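TonB-dependent siderophore receptor (PDB 5NEC) probably takes up ferric siderophores, and the antibiotics conjugated to siderophores, across the outer membrane in a TonB-dependent way. Local coordinates at residues Ile62-Ala67 and Ser642-Tyr647; Ala73-Pro78 and Tyr678-Ala683; Phe96-Asp101 and Ser603-Glu608; Asn547-Leu552 and Leu592-Lys597. All blocks are in the same frame, centred on the assembly; numbering follows the deposited sequence.

Contact 1: residues Ile62-Ala67 and Ser642-Tyr647; sequences IKDTAA and SLWTTY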
loop_
_atom_site.group_PDB
_atom_site.type_symbol
_atom_site.label_atom_id
_atom_site.label_comp_id
_atom_site.label_asym_id
_atom_site.label_seq_id
_atom_site.Cartn_x
_atom_site.Cartn_y
_atom_site.Cartn_z
ATOM N N ILE A 62 7.284 -5.194 -10.861
ATOM C CA ILE A 62 7.079 -6.048 -9.684
ATOM C C ILE A 62 7.991 -7.278 -9.742
ATOM O O ILE A 62 8.623 -7.612 -8.746
ATOM C CB ILE A 62 5.585 -6.447 -9.522
ATOM C CG1 ILE A 62 4.733 -5.204 -9.233
ATOM C CG2 ILE A 62 5.387 -7.488 -8.410
ATOM C CD1 ILE A 62 3.247 -5.390 -9.478
ATOM N N LYS A 63 8.088 -7.917 -10.908
ATOM C CA LYS A 63 8.997 -9.063 -11.105
ATOM C C LYS A 63 10.479 -8.669 -11.098
ATOM O O LYS A 63 11.256 -9.323 -10.446
ATOM C CB LYS A 63 8.698 -9.794 -12.415
ATOM C CG LYS A 63 7.345 -10.468 -12.437
ATOM C CD LYS A 63 7.206 -11.379 -13.653
ATOM C CE LYS A 63 5.795 -11.956 -13.769
ATOM N NZ LYS A 63 5.498 -12.407 -15.162
ATOM N N ASP A 64 10.853 -7.611 -11.812
ATOM C CA ASP A 64 12.269 -7.203 -11.932
ATOM C C ASP A 64 12.887 -6.735 -10.606
ATOM O O ASP A 64 14.076 -6.977 -10.366
ATOM C CB ASP A 64 12.463 -6.104 -13.006
ATOM C CG ASP A 64 12.232 -6.602 -14.448
ATOM O OD1 ASP A 64 12.198 -7.825 -14.699
ATOM O OD2 ASP A 64 12.068 -5.749 -15.336
ATOM N N THR A 65 12.084 -6.079 -9.763
ATOM C CA THR A 65 12.502 -5.690 -8.403
ATOM C C THR A 65 12.406 -6.841 -7.397
ATOM O O THR A 65 12.914 -6.722 -6.297
ATOM C CB THR A 65 11.690 -4.478 -7.855
ATOM O OG1 THR A 65 10.299 -4.808 -7.739
ATOM C CG2 THR A 65 11.860 -3.233 -8.750
ATOM N N ALA A 66 11.762 -7.945 -7.777
ATOM C CA ALA A 66 11.495 -9.090 -6.882
ATOM C C ALA A 66 10.783 -8.680 -5.580
ATOM O O ALA A 66 11.023 -9.254 -4.529
ATOM C CB ALA A 66 12.772 -9.858 -6.592
ATOM N N ALA A 67 9.884 -7.704 -5.687
ATOM C CA ALA A 67 9.053 -7.252 -4.585
ATOM C C ALA A 67 8.225 -8.399 -4.032
ATOM O O ALA A 67 7.592 -9.113 -4.799
ATOM C CB ALA A 67 8.128 -6.135 -5.055
ATOM N N SER A 642 12.803 8.140 -6.989
ATOM C CA SER A 642 12.889 6.712 -7.272
ATOM C C SER A 642 13.265 6.536 -8.735
ATOM O O SER A 642 12.639 7.136 -9.612
ATOM C CB SER A 642 11.539 6.030 -7.005
ATOM O OG SER A 642 11.144 6.128 -5.635
ATOM N N LEU A 643 14.294 5.738 -8.994
ATOM C CA LEU A 643 14.736 5.407 -10.339
ATOM C C LEU A 643 14.888 3.906 -10.387
ATOM O O LEU A 643 15.634 3.353 -9.582
ATOM C CB LEU A 643 16.096 6.044 -10.642
ATOM C CG LEU A 643 16.787 5.583 -11.946
ATOM C CD1 LEU A 643 15.924 5.911 -13.147
ATOM C CD2 LEU A 643 18.155 6.213 -12.109
ATOM N N TRP A 644 14.190 3.253 -11.315
ATOM C CA TRP A 644 14.419 1.838 -11.624
ATOM C C TRP A 644 14.709 1.728 -13.114
ATOM O O TRP A 644 13.961 2.266 -13.933
ATOM C CB TRP A 644 13.208 0.971 -11.270
ATOM C CG TRP A 644 13.446 -0.475 -11.586
ATOM C CD1 TRP A 644 12.965 -1.172 -12.654
ATOM C CD2 TRP A 644 14.255 -1.386 -10.840
ATOM N NE1 TRP A 644 13.410 -2.470 -12.611
ATOM C CE2 TRP A 644 14.207 -2.627 -11.510
ATOM C CE3 TRP A 644 15.003 -1.276 -9.655
ATOM C CZ2 TRP A 644 14.893 -3.761 -11.043
ATOM C CZ3 TRP A 644 15.676 -2.395 -9.182
ATOM C CH2 TRP A 644 15.617 -3.630 -9.878
ATOM N N THR A 645 15.786 1.023 -13.459
ATOM C CA THR A 645 16.187 0.870 -14.847
ATOM C C THR A 645 16.748 -0.515 -15.165
ATOM O O THR A 645 17.435 -1.116 -14.334
ATOM C CB THR A 645 17.203 1.956 -15.241
ATOM O OG1 THR A 645 17.433 1.884 -16.646
ATOM C CG2 THR A 645 18.539 1.804 -14.513
ATOM N N THR A 646 16.430 -1.017 -16.362
ATOM C CA THR A 646 17.024 -2.253 -16.873
ATOM C C THR A 646 17.618 -2.034 -18.252
ATOM O O THR A 646 17.141 -1.202 -19.027
ATOM C CB THR A 646 16.011 -3.406 -16.927
ATOM O OG1 THR A 646 14.872 -3.030 -17.705
ATOM C CG2 THR A 646 15.583 -3.783 -15.511
ATOM N N TYR A 647 18.678 -2.785 -18.533
ATOM C CA TYR A 647 19.372 -2.722 -19.811
ATOM C C TYR A 647 19.566 -4.136 -20.356
ATOM O O TYR A 647 20.127 -4.986 -19.661
ATOM C CB TYR A 647 20.722 -2.018 -19.656
ATOM C CG TYR A 647 21.324 -1.624 -20.983
ATOM C CD1 TYR A 647 20.863 -0.487 -21.659
ATOM C CD2 TYR A 647 22.336 -2.391 -21.578
ATOM C CE1 TYR A 647 21.412 -0.115 -22.878
ATOM C CE2 TYR A 647 22.880 -2.034 -22.802
ATOM C CZ TYR A 647 22.415 -0.895 -23.445
ATOM O OH TYR A 647 22.939 -0.520 -24.658
#
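Asp64 and Trp644 share one polar partner, the hydroxyl of Tyr33. It is hydrogen-bonded to both Asp64 OD2 and Trp644 NE1. No hydrogen bond runs directly between residues 62-67 and 642-647; the direct contact is packing. The methyl of Thr65 sits over the six-membered ring of Trp644. Its CG2 is 3.5 Å from the ring centroid and only 7° off the ring normal, a clear CH-pi contact. Thr65 OG1 takes the position between backbone N and carbonyl carbon (chi1 63°) and bonds back to Val61 O. That choice turns CG2 to the indole. Asp64 packs beside the same ring. Its CB is 3.8 Å from Trp644 NE1, and its carbonyl O comes obliquely to 3.4 Å from Trp644 CZ2. Thr646 CG2 lies 4.0 Å from Asp64 OD2. Ala66, with positive phi, closes the plug helix in a Schellman motif beside barrel strand 639-650. The Trp644 N-H can only donate, which suggests that the Tyr33 hydroxyl accepts from it and donates to the carboxylate. The buried Asp64 is then probably ionised, with that bond at OD2 and Gln60 NE2 at OD1 to balance it.

Contact 2: residues Ala73-Pro78 and Tyr678-Ala683; sequences ALRTVP and YWRYDA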
loop_
_atom_site.group_PDB
_atom_site.type_symbol
_atom_site.label_atom_id
_atom_site.label_comp_id
_atom_site.label_asym_id
_atom_site.label_seq_id
_atom_site.Cartn_x
_atom_site.Cartn_y
_atom_site.Cartn_z
ATOM N N ALA A 73 7.029 -3.004 -3.267
ATOM C CA ALA A 73 6.738 -2.608 -4.645
ATOM C C ALA A 73 6.549 -1.099 -4.797
ATOM O O ALA A 73 6.980 -0.528 -5.805
ATOM C CB ALA A 73 5.500 -3.341 -5.159
ATOM N N LEU A 74 5.912 -0.463 -3.807
ATOM C CA LEU A 74 5.652 0.983 -3.863
ATOM C C LEU A 74 6.884 1.871 -3.611
ATOM O O LEU A 74 6.810 3.071 -3.818
ATOM C CB LEU A 74 4.495 1.382 -2.937
ATOM C CG LEU A 74 3.100 0.946 -3.392
ATOM C CD1 LEU A 74 2.107 1.114 -2.244
ATOM C CD2 LEU A 74 2.615 1.698 -4.637
ATOM N N ARG A 75 8.018 1.291 -3.216
ATOM C CA ARG A 75 9.272 2.045 -3.165
ATOM C C ARG A 75 9.646 2.680 -4.514
ATOM O O ARG A 75 10.366 3.673 -4.538
ATOM C CB ARG A 75 10.428 1.188 -2.613
ATOM C CG ARG A 75 11.228 0.347 -3.614
ATOM C CD ARG A 75 12.083 -0.689 -2.880
ATOM N NE ARG A 75 13.024 -1.418 -3.739
ATOM C CZ ARG A 75 12.800 -2.583 -4.364
ATOM N NH1 ARG A 75 11.627 -3.227 -4.310
ATOM N NH2 ARG A 75 13.782 -3.114 -5.080
ATOM N N THR A 76 9.144 2.106 -5.620
ATOM C CA THR A 76 9.317 2.669 -6.972
ATOM C C THR A 76 8.509 3.939 -7.282
ATOM O O THR A 76 8.753 4.570 -8.283
ATOM C CB THR A 76 8.999 1.614 -8.075
ATOM O OG1 THR A 76 7.693 1.051 -7.868
ATOM C CG2 THR A 76 10.027 0.513 -8.081
ATOM N N VAL A 77 7.540 4.292 -6.452
ATOM C CA VAL A 77 6.745 5.495 -6.654
ATOM C C VAL A 77 7.026 6.449 -5.499
ATOM O O VAL A 77 6.572 6.210 -4.375
ATOM C CB VAL A 77 5.241 5.169 -6.716
ATOM C CG1 VAL A 77 4.431 6.442 -6.908
ATOM C CG2 VAL A 77 4.978 4.188 -7.850
ATOM N N PRO A 78 7.738 7.553 -5.772
ATOM C CA PRO A 78 8.206 8.431 -4.692
ATOM C C PRO A 78 7.086 9.182 -4.007
ATOM O O PRO A 78 6.051 9.444 -4.611
ATOM C CB PRO A 78 9.114 9.418 -5.428
ATOM C CG PRO A 78 8.475 9.541 -6.782
ATOM C CD PRO A 78 7.944 8.168 -7.104
ATOM N N TYR A 678 17.863 9.184 3.556
ATOM C CA TYR A 678 18.771 8.112 3.133
ATOM C C TYR A 678 18.717 7.886 1.625
ATOM O O TYR A 678 17.728 8.228 0.957
ATOM C CB TYR A 678 18.434 6.793 3.836
ATOM C CG TYR A 678 17.073 6.251 3.435
ATOM C CD1 TYR A 678 15.915 6.699 4.062
ATOM C CD2 TYR A 678 16.937 5.324 2.388
ATOM C CE1 TYR A 678 14.669 6.224 3.690
ATOM C CE2 TYR A 678 15.699 4.855 2.008
ATOM C CZ TYR A 678 14.569 5.311 2.660
ATOM O OH TYR A 678 13.335 4.841 2.296
ATOM N N TRP A 679 19.800 7.291 1.130
ATOM C CA TRP A 679 19.929 6.769 -0.218
ATOM C C TRP A 679 19.957 5.259 -0.102
ATOM O O TRP A 679 20.645 4.717 0.761
ATOM C CB TRP A 679 21.247 7.247 -0.860
ATOM C CG TRP A 679 21.139 8.598 -1.467
ATOM C CD1 TRP A 679 21.520 9.787 -0.912
ATOM C CD2 TRP A 679 20.588 8.910 -2.756
ATOM N NE1 TRP A 679 21.240 10.822 -1.780
ATOM C CE2 TRP A 679 20.664 10.310 -2.917
ATOM C CE3 TRP A 679 20.019 8.140 -3.782
ATOM C CZ2 TRP A 679 20.210 10.957 -4.064
ATOM C CZ3 TRP A 679 19.569 8.782 -4.927
ATOM C CH2 TRP A 679 19.671 10.185 -5.057
ATOM N N ARG A 680 19.211 4.575 -0.958
ATOM C CA ARG A 680 19.285 3.119 -1.066
ATOM C C ARG A 680 19.538 2.761 -2.519
ATOM O O ARG A 680 18.944 3.363 -3.416
ATOM C CB ARG A 680 17.981 2.489 -0.588
ATOM C CG ARG A 680 17.828 1.018 -0.954
ATOM C CD ARG A 680 16.471 0.469 -0.578
ATOM N NE ARG A 680 16.268 -0.839 -1.190
ATOM C CZ ARG A 680 15.259 -1.676 -0.933
ATOM N NH1 ARG A 680 14.313 -1.391 -0.047
ATOM N NH2 ARG A 680 15.197 -2.835 -1.574
ATOM N N TYR A 681 20.393 1.767 -2.744
ATOM C CA TYR A 681 20.648 1.275 -4.101
ATOM C C TYR A 681 20.355 -0.214 -4.185
ATOM O O TYR A 681 20.645 -0.944 -3.250
ATOM C CB TYR A 681 22.085 1.591 -4.554
ATOM C CG TYR A 681 22.410 3.077 -4.557
ATOM C CD1 TYR A 681 22.908 3.698 -3.410
ATOM C CD2 TYR A 681 22.224 3.866 -5.701
ATOM C CE1 TYR A 681 23.207 5.052 -3.386
ATOM C CE2 TYR A 681 22.523 5.226 -5.692
ATOM C CZ TYR A 681 23.013 5.809 -4.517
ATOM O OH TYR A 681 23.328 7.154 -4.461
ATOM N N ASP A 682 19.750 -0.636 -5.296
ATOM C CA ASP A 682 19.431 -2.036 -5.585
ATOM C C ASP A 682 20.076 -2.464 -6.907
ATOM O O ASP A 682 20.253 -1.635 -7.790
ATOM C CB ASP A 682 17.921 -2.187 -5.733
ATOM C CG ASP A 682 17.156 -2.006 -4.419
ATOM O OD1 ASP A 682 17.768 -1.939 -3.320
ATOM O OD2 ASP A 682 15.911 -1.951 -4.481
ATOM N N ALA A 683 20.404 -3.746 -7.056
ATOM C CA ALA A 683 20.967 -4.280 -8.311
ATOM C C ALA A 683 20.222 -5.536 -8.720
ATOM O O ALA A 683 19.738 -6.253 -7.850
ATOM C CB ALA A 683 22.453 -4.586 -8.145
#
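Arg75 meets the carboxylate of Asp682 through one oxygen, OD2, which lies at the edge of its guanidinium. Arg75 NH2 is modelled 2.5 Å from Asp682 OD2, a salt bridge whose very short length is doubtful in detail. Arg75 NE adds a weak bond of 3.0 Å to the same OD2. The two flat groups are well turned from each other, with planes 56° apart. Arg680 takes the other oxygen. Its NE bonds Asp682 OD1 at 2.8 Å, on the syn side and in the guanidinium plane. The two arginines stack as they share the acid: their guanidinium planes are 15° apart and their centres 4.3 Å apart. Arg75 NE lies over a face of Arg680, toward its rim. An extended chain from CG to NE carries Arg75 out from the turn after helix 70-74 to the barrel strand 674-688. Further out, Asp72 forms a salt bridge with Arg75 NH1. Tyr707 OH is bonded to Arg680 NH1, and the backbone N of Asn701 to Asp682 OD1. Plug and barrel wall are thus joined by an ionic network. Two acids, Asp72 and Asp682, probably offset the two stacked cations, and the arginines probably favour an ionised Asp682.

Contact 3: residues Phe96-Asp101 and Ser603-Glu608; sequences FIRGFD and SYLDSE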
loop_
_atom_site.group_PDB
_atom_site.type_symbol
_atom_site.label_atom_id
_atom_site.label_comp_id
_atom_site.label_asym_id
_atom_site.label_seq_id
_atom_site.Cartn_x
_atom_site.Cartn_y
_atom_site.Cartn_z
ATOM N N PHE A 96 0.542 6.912 3.134
ATOM C CA PHE A 96 0.330 8.362 3.088
ATOM C C PHE A 96 0.703 8.855 1.695
ATOM O O PHE A 96 1.786 8.556 1.203
ATOM C CB PHE A 96 1.194 9.089 4.127
ATOM C CG PHE A 96 0.719 8.928 5.542
ATOM C CD1 PHE A 96 0.941 7.730 6.235
ATOM C CD2 PHE A 96 0.074 9.974 6.194
ATOM C CE1 PHE A 96 0.526 7.590 7.560
ATOM C CE2 PHE A 96 -0.370 9.832 7.507
ATOM C CZ PHE A 96 -0.131 8.645 8.195
ATOM N N ILE A 97 -0.191 9.602 1.059
ATOM C CA ILE A 97 -0.010 10.027 -0.324
ATOM C C ILE A 97 -0.189 11.543 -0.355
ATOM O O ILE A 97 -1.204 12.048 0.136
ATOM C CB ILE A 97 -1.025 9.323 -1.263
ATOM C CG1 ILE A 97 -0.853 7.794 -1.184
ATOM C CG2 ILE A 97 -0.885 9.832 -2.705
ATOM C CD1 ILE A 97 -1.995 6.997 -1.788
ATOM N N ARG A 98 0.801 12.258 -0.900
ATOM C CA ARG A 98 0.846 13.726 -0.851
ATOM C C ARG A 98 0.566 14.259 0.554
ATOM O O ARG A 98 -0.201 15.224 0.738
ATOM C CB ARG A 98 -0.120 14.345 -1.850
ATOM C CG ARG A 98 0.266 14.110 -3.292
ATOM C CD ARG A 98 -0.753 14.781 -4.193
ATOM N NE ARG A 98 -0.382 14.739 -5.601
ATOM C CZ ARG A 98 -1.161 15.171 -6.596
ATOM N NH1 ARG A 98 -2.368 15.682 -6.352
ATOM N NH2 ARG A 98 -0.724 15.091 -7.851
ATOM N N GLY A 99 1.180 13.578 1.525
ATOM C CA GLY A 99 1.089 13.915 2.927
ATOM C C GLY A 99 -0.248 13.744 3.591
ATOM O O GLY A 99 -0.509 14.384 4.610
ATOM N N PHE A 100 -1.078 12.859 3.041
ATOM C CA PHE A 100 -2.406 12.601 3.593
ATOM C C PHE A 100 -2.674 11.100 3.726
ATOM O O PHE A 100 -2.308 10.299 2.868
ATOM C CB PHE A 100 -3.482 13.284 2.752
ATOM C CG PHE A 100 -3.451 14.803 2.823
ATOM C CD1 PHE A 100 -3.707 15.465 4.024
ATOM C CD2 PHE A 100 -3.194 15.579 1.677
ATOM C CE1 PHE A 100 -3.688 16.860 4.091
ATOM C CE2 PHE A 100 -3.181 16.968 1.738
ATOM C CZ PHE A 100 -3.422 17.608 2.950
ATOM N N ASP A 101 -3.330 10.753 4.826
ATOM C CA ASP A 101 -3.597 9.382 5.231
ATOM C C ASP A 101 -4.558 8.708 4.250
ATOM O O ASP A 101 -5.619 9.258 3.970
ATOM C CB ASP A 101 -4.214 9.422 6.634
ATOM C CG ASP A 101 -4.366 8.055 7.261
ATOM O OD1 ASP A 101 -4.434 7.013 6.550
ATOM O OD2 ASP A 101 -4.426 8.028 8.512
ATOM N N SER A 603 9.321 13.664 -6.452
ATOM C CA SER A 603 8.218 14.238 -5.701
ATOM C C SER A 603 8.740 15.320 -4.759
ATOM O O SER A 603 9.688 15.088 -4.013
ATOM C CB SER A 603 7.489 13.135 -4.921
ATOM O OG SER A 603 6.592 13.662 -3.946
ATOM N N TYR A 604 8.130 16.500 -4.839
ATOM C CA TYR A 604 8.379 17.600 -3.935
ATOM C C TYR A 604 7.068 17.909 -3.225
ATOM O O TYR A 604 6.062 18.175 -3.871
ATOM C CB TYR A 604 8.875 18.838 -4.696
ATOM C CG TYR A 604 9.017 20.079 -3.835
ATOM C CD1 TYR A 604 10.142 20.274 -3.036
ATOM C CD2 TYR A 604 8.007 21.054 -3.813
ATOM C CE1 TYR A 604 10.264 21.413 -2.239
ATOM C CE2 TYR A 604 8.117 22.194 -3.023
ATOM C CZ TYR A 604 9.258 22.373 -2.253
ATOM O OH TYR A 604 9.374 23.486 -1.466
ATOM N N LEU A 605 7.083 17.871 -1.897
ATOM C CA LEU A 605 5.900 18.104 -1.089
ATOM C C LEU A 605 6.247 19.153 -0.052
ATOM O O LEU A 605 7.004 18.893 0.880
ATOM C CB LEU A 605 5.474 16.802 -0.414
ATOM C CG LEU A 605 5.073 15.672 -1.370
ATOM C CD1 LEU A 605 4.883 14.359 -0.630
ATOM C CD2 LEU A 605 3.802 16.035 -2.120
ATOM N N ASP A 606 5.737 20.360 -0.258
ATOM C CA ASP A 606 5.864 21.434 0.714
ATOM C C ASP A 606 4.563 21.440 1.483
ATOM O O ASP A 606 3.545 21.873 0.957
ATOM C CB ASP A 606 6.089 22.769 0.003
ATOM C CG ASP A 606 6.078 23.946 0.940
ATOM O OD1 ASP A 606 6.520 23.809 2.094
ATOM O OD2 ASP A 606 5.631 25.025 0.516
ATOM N N SER A 607 4.593 20.951 2.717
ATOM C CA SER A 607 3.392 20.824 3.535
ATOM C C SER A 607 3.453 21.693 4.779
ATOM O O SER A 607 4.524 22.001 5.267
ATOM C CB SER A 607 3.173 19.362 3.908
ATOM O OG SER A 607 4.087 18.922 4.898
ATOM N N GLU A 608 2.285 22.073 5.284
ATOM C CA GLU A 608 2.182 22.996 6.405
ATOM C C GLU A 608 0.877 22.851 7.165
ATOM O O GLU A 608 -0.167 22.656 6.553
ATOM C CB GLU A 608 2.305 24.440 5.907
ATOM C CG GLU A 608 2.394 25.466 7.039
ATOM C CD GLU A 608 2.727 26.885 6.593
ATOM O OE1 GLU A 608 3.161 27.099 5.442
ATOM O OE2 GLU A 608 2.586 27.811 7.418
#
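Leu605 lays the fork of its side chain against the backbone of Arg98. CD2 is 4.0 Å from Arg98 CA, and CD1 is 4.1 Å from the same atom. The start of the arginine chain joins in, with Arg98 CG 4.2 Å from Leu605 CD2, and the two side chains cross at about a right angle. The contact is loose and apolar, with no hydrogen bond between the segments. Arg98 and Gly99 form the corners of a type I' turn in a plug hairpin of strands 94-97 and 100-101. Ile97 and Phe100 close it with a backbone bond in each direction, 2.9 Å for Ile97 N to Phe100 O. Both corners have positive phi. Gly99, with no side chain, brings its N to 4.4 Å from Leu605 CD1 of barrel strand 596-609. From the turn the Arg98 chain runs on extended from CG to NE. Its guanidinium forms salt bridges with Glu585 and Glu538 of the barrel wall and a cation-pi contact with Phe557. Leu605 also touches Phe557 and, on strand 579-589, Val581.

Contact 4: residues Asn547-Leu552 and Leu592-Lys597; sequences NERLEL and LTEKWK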
loop_
_atom_site.group_PDB
_atom_site.type_symbol
_atom_site.label_atom_id
_atom_site.label_comp_id
_atom_site.label_asym_id
_atom_site.label_seq_id
_atom_site.Cartn_x
_atom_site.Cartn_y
_atom_site.Cartn_z
ATOM N N ASN A 547 7.247 6.252 -30.360
ATOM C CA ASN A 547 6.090 5.436 -30.746
ATOM C C ASN A 547 5.248 5.041 -29.541
ATOM O O ASN A 547 4.783 3.904 -29.450
ATOM C CB ASN A 547 6.514 4.193 -31.557
ATOM C CG ASN A 547 7.257 4.548 -32.834
ATOM O OD1 ASN A 547 6.641 4.869 -33.847
ATOM N ND2 ASN A 547 8.587 4.474 -32.797
ATOM N N GLU A 548 5.060 5.995 -28.627
ATOM C CA GLU A 548 4.271 5.808 -27.395
ATOM C C GLU A 548 4.769 4.674 -26.487
ATOM O O GLU A 548 3.967 3.975 -25.861
ATOM C CB GLU A 548 2.790 5.600 -27.733
ATOM C CG GLU A 548 2.190 6.689 -28.618
ATOM C CD GLU A 548 1.007 6.200 -29.444
ATOM O OE1 GLU A 548 0.968 4.994 -29.781
ATOM O OE2 GLU A 548 0.122 7.024 -29.768
ATOM N N ARG A 549 6.090 4.495 -26.431
ATOM C CA ARG A 549 6.718 3.530 -25.527
ATOM C C ARG A 549 7.387 4.198 -24.328
ATOM O O ARG A 549 7.872 3.492 -23.451
ATOM C CB ARG A 549 7.757 2.698 -26.274
ATOM C CG ARG A 549 7.177 1.816 -27.351
ATOM C CD ARG A 549 8.266 1.040 -28.050
ATOM N NE ARG A 549 7.725 0.251 -29.156
ATOM C CZ ARG A 549 8.454 -0.360 -30.093
ATOM N NH1 ARG A 549 9.792 -0.289 -30.088
ATOM N NH2 ARG A 549 7.838 -1.052 -31.053
ATOM N N LEU A 550 7.434 5.536 -24.315
ATOM C CA LEU A 550 8.000 6.335 -23.228
ATOM C C LEU A 550 6.998 7.421 -22.854
ATOM O O LEU A 550 6.672 8.250 -23.695
ATOM C CB LEU A 550 9.305 7.002 -23.682
ATOM C CG LEU A 550 10.079 7.849 -22.655
ATOM C CD1 LEU A 550 10.606 6.981 -21.523
ATOM C CD2 LEU A 550 11.216 8.612 -23.318
ATOM N N GLU A 551 6.519 7.422 -21.608
ATOM C CA GLU A 551 5.622 8.480 -21.130
ATOM C C GLU A 551 6.381 9.380 -20.143
ATOM O O GLU A 551 6.961 8.878 -19.189
ATOM C CB GLU A 551 4.349 7.880 -20.496
ATOM C CG GLU A 551 3.296 7.366 -21.503
ATOM C CD GLU A 551 1.831 7.701 -21.154
ATOM O OE1 GLU A 551 1.567 8.876 -20.804
ATOM O OE2 GLU A 551 0.953 6.784 -21.248
ATOM N N LEU A 552 6.408 10.686 -20.408
ATOM C CA LEU A 552 6.933 11.674 -19.467
ATOM C C LEU A 552 5.783 12.499 -18.900
ATOM O O LEU A 552 4.845 12.796 -19.621
ATOM C CB LEU A 552 7.970 12.578 -20.144
ATOM C CG LEU A 552 9.161 11.867 -20.795
ATOM C CD1 LEU A 552 10.188 12.889 -21.259
ATOM C CD2 LEU A 552 9.826 10.887 -19.842
ATOM N N LEU A 592 13.697 4.053 -23.282
ATOM C CA LEU A 592 14.529 5.177 -23.704
ATOM C C LEU A 592 15.154 4.855 -25.070
ATOM O O LEU A 592 15.127 5.680 -25.982
ATOM C CB LEU A 592 15.605 5.461 -22.658
ATOM C CG LEU A 592 15.079 5.863 -21.274
ATOM C CD1 LEU A 592 16.209 5.847 -20.257
ATOM C CD2 LEU A 592 14.411 7.229 -21.313
ATOM N N THR A 593 15.726 3.658 -25.177
ATOM C CA THR A 593 16.148 3.056 -26.436
ATOM C C THR A 593 15.505 1.675 -26.497
ATOM O O THR A 593 14.712 1.322 -25.634
ATOM C CB THR A 593 17.679 2.919 -26.509
ATOM O OG1 THR A 593 18.109 1.905 -25.593
ATOM C CG2 THR A 593 18.362 4.242 -26.194
ATOM N N GLU A 594 15.838 0.895 -27.513
ATOM C CA GLU A 594 15.289 -0.456 -27.643
ATOM C C GLU A 594 15.683 -1.382 -26.498
ATOM O O GLU A 594 14.903 -2.263 -26.133
ATOM C CB GLU A 594 15.705 -1.084 -28.982
ATOM C CG GLU A 594 14.993 -0.485 -30.192
ATOM C CD GLU A 594 13.478 -0.656 -30.130
ATOM O OE1 GLU A 594 13.017 -1.692 -29.591
ATOM O OE2 GLU A 594 12.747 0.247 -30.611
ATOM N N LYS A 595 16.873 -1.172 -25.938
ATOM C CA LYS A 595 17.402 -2.026 -24.868
ATOM C C LYS A 595 17.293 -1.443 -23.454
ATOM O O LYS A 595 17.448 -2.175 -22.493
ATOM C CB LYS A 595 18.865 -2.341 -25.161
ATOM C CG LYS A 595 19.113 -3.014 -26.490
ATOM C CD LYS A 595 20.599 -3.342 -26.611
ATOM C CE LYS A 595 20.844 -4.408 -27.652
ATOM N NZ LYS A 595 22.301 -4.577 -27.825
ATOM N N TRP A 596 16.994 -0.151 -23.337
ATOM C CA TRP A 596 17.117 0.578 -22.081
ATOM C C TRP A 596 15.737 1.047 -21.593
ATOM O O TRP A 596 15.144 1.948 -22.189
ATOM C CB TRP A 596 18.071 1.765 -22.282
ATOM C CG TRP A 596 18.444 2.535 -21.052
ATOM C CD1 TRP A 596 18.401 2.099 -19.763
ATOM C CD2 TRP A 596 18.965 3.870 -21.005
ATOM N NE1 TRP A 596 18.841 3.080 -18.914
ATOM C CE2 TRP A 596 19.192 4.182 -19.647
ATOM C CE3 TRP A 596 19.248 4.840 -21.979
ATOM C CZ2 TRP A 596 19.693 5.421 -19.231
ATOM C CZ3 TRP A 596 19.744 6.073 -21.569
ATOM C CH2 TRP A 596 19.964 6.350 -20.202
ATOM N N LYS A 597 15.250 0.423 -20.511
ATOM C CA LYS A 597 13.960 0.756 -19.899
ATOM C C LYS A 597 14.115 1.556 -18.611
ATOM O O LYS A 597 15.113 1.447 -17.905
ATOM C CB LYS A 597 13.159 -0.512 -19.600
ATOM C CG LYS A 597 12.751 -1.248 -20.853
ATOM C CD LYS A 597 11.659 -2.258 -20.587
ATOM C CE LYS A 597 12.186 -3.434 -19.786
ATOM N NZ LYS A 597 11.214 -4.560 -19.795
#
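Arg549 and Glu594 make the ionic part of this contact, a surface salt bridge between two turns. Arg549 NH1 is 3.0 Å from Glu594 OE2, which lies near the guanidinium plane at its edge. The second oxygen is farther off, with OE1 3.6 Å from Arg549 NH1. Guanidinium and carboxylate stand almost perpendicular, at 83°, so the carboxylate does not lie side by side with the guanidinium in one plane. The arginine reaches over with an extended chain; the glutamate folds at chi2 (-61°) to bring its end round. The apolar part is a methyl contact between Leu550 CD1 and Leu592 CD2, 3.8 Å apart. The other methyl of Leu592, CD1, rests over the centre of the Trp596 ring, 3.3 Å above its plane. Both turns belong to neighbouring beta hairpins of the barrel, one linking strands 534-545 and 550-561, the other strands 579-589 and 596-609. Arg549 and Leu550 both face Phe545 in a classic beta bulge. Short turns of this sort in TonB-dependent receptors usually lie on the periplasmic side. Hydrogen bonds shape the second turn: Leu592 N donates to Trp596 O at 2.8 Å. Thr593 OG1 receives weak bonds from the backbone N of Lys595 and Trp596.

From the N terminus, the plug supplies the first halves of contacts 1, 2 and 3 in turn. The barrel then supplies both halves of contact 4, followed by the second halves of contacts 3, 1 and 2. Contacts 1 and 2 therefore cross. Contact 3 falls within both of their loops, and contact 4, with the shortest loop, falls within all three. Contacts 1 to 3 tie the plug to the barrel wall, while contact 4 joins two neighbouring hairpins. Ser642 OG and Arg75 O, 2.8 Å apart, link contacts 1 and 2. Pairing of strands 596-609 and 639-650 joins contacts 4 and 1, and strand 596-609 also serves contact 3.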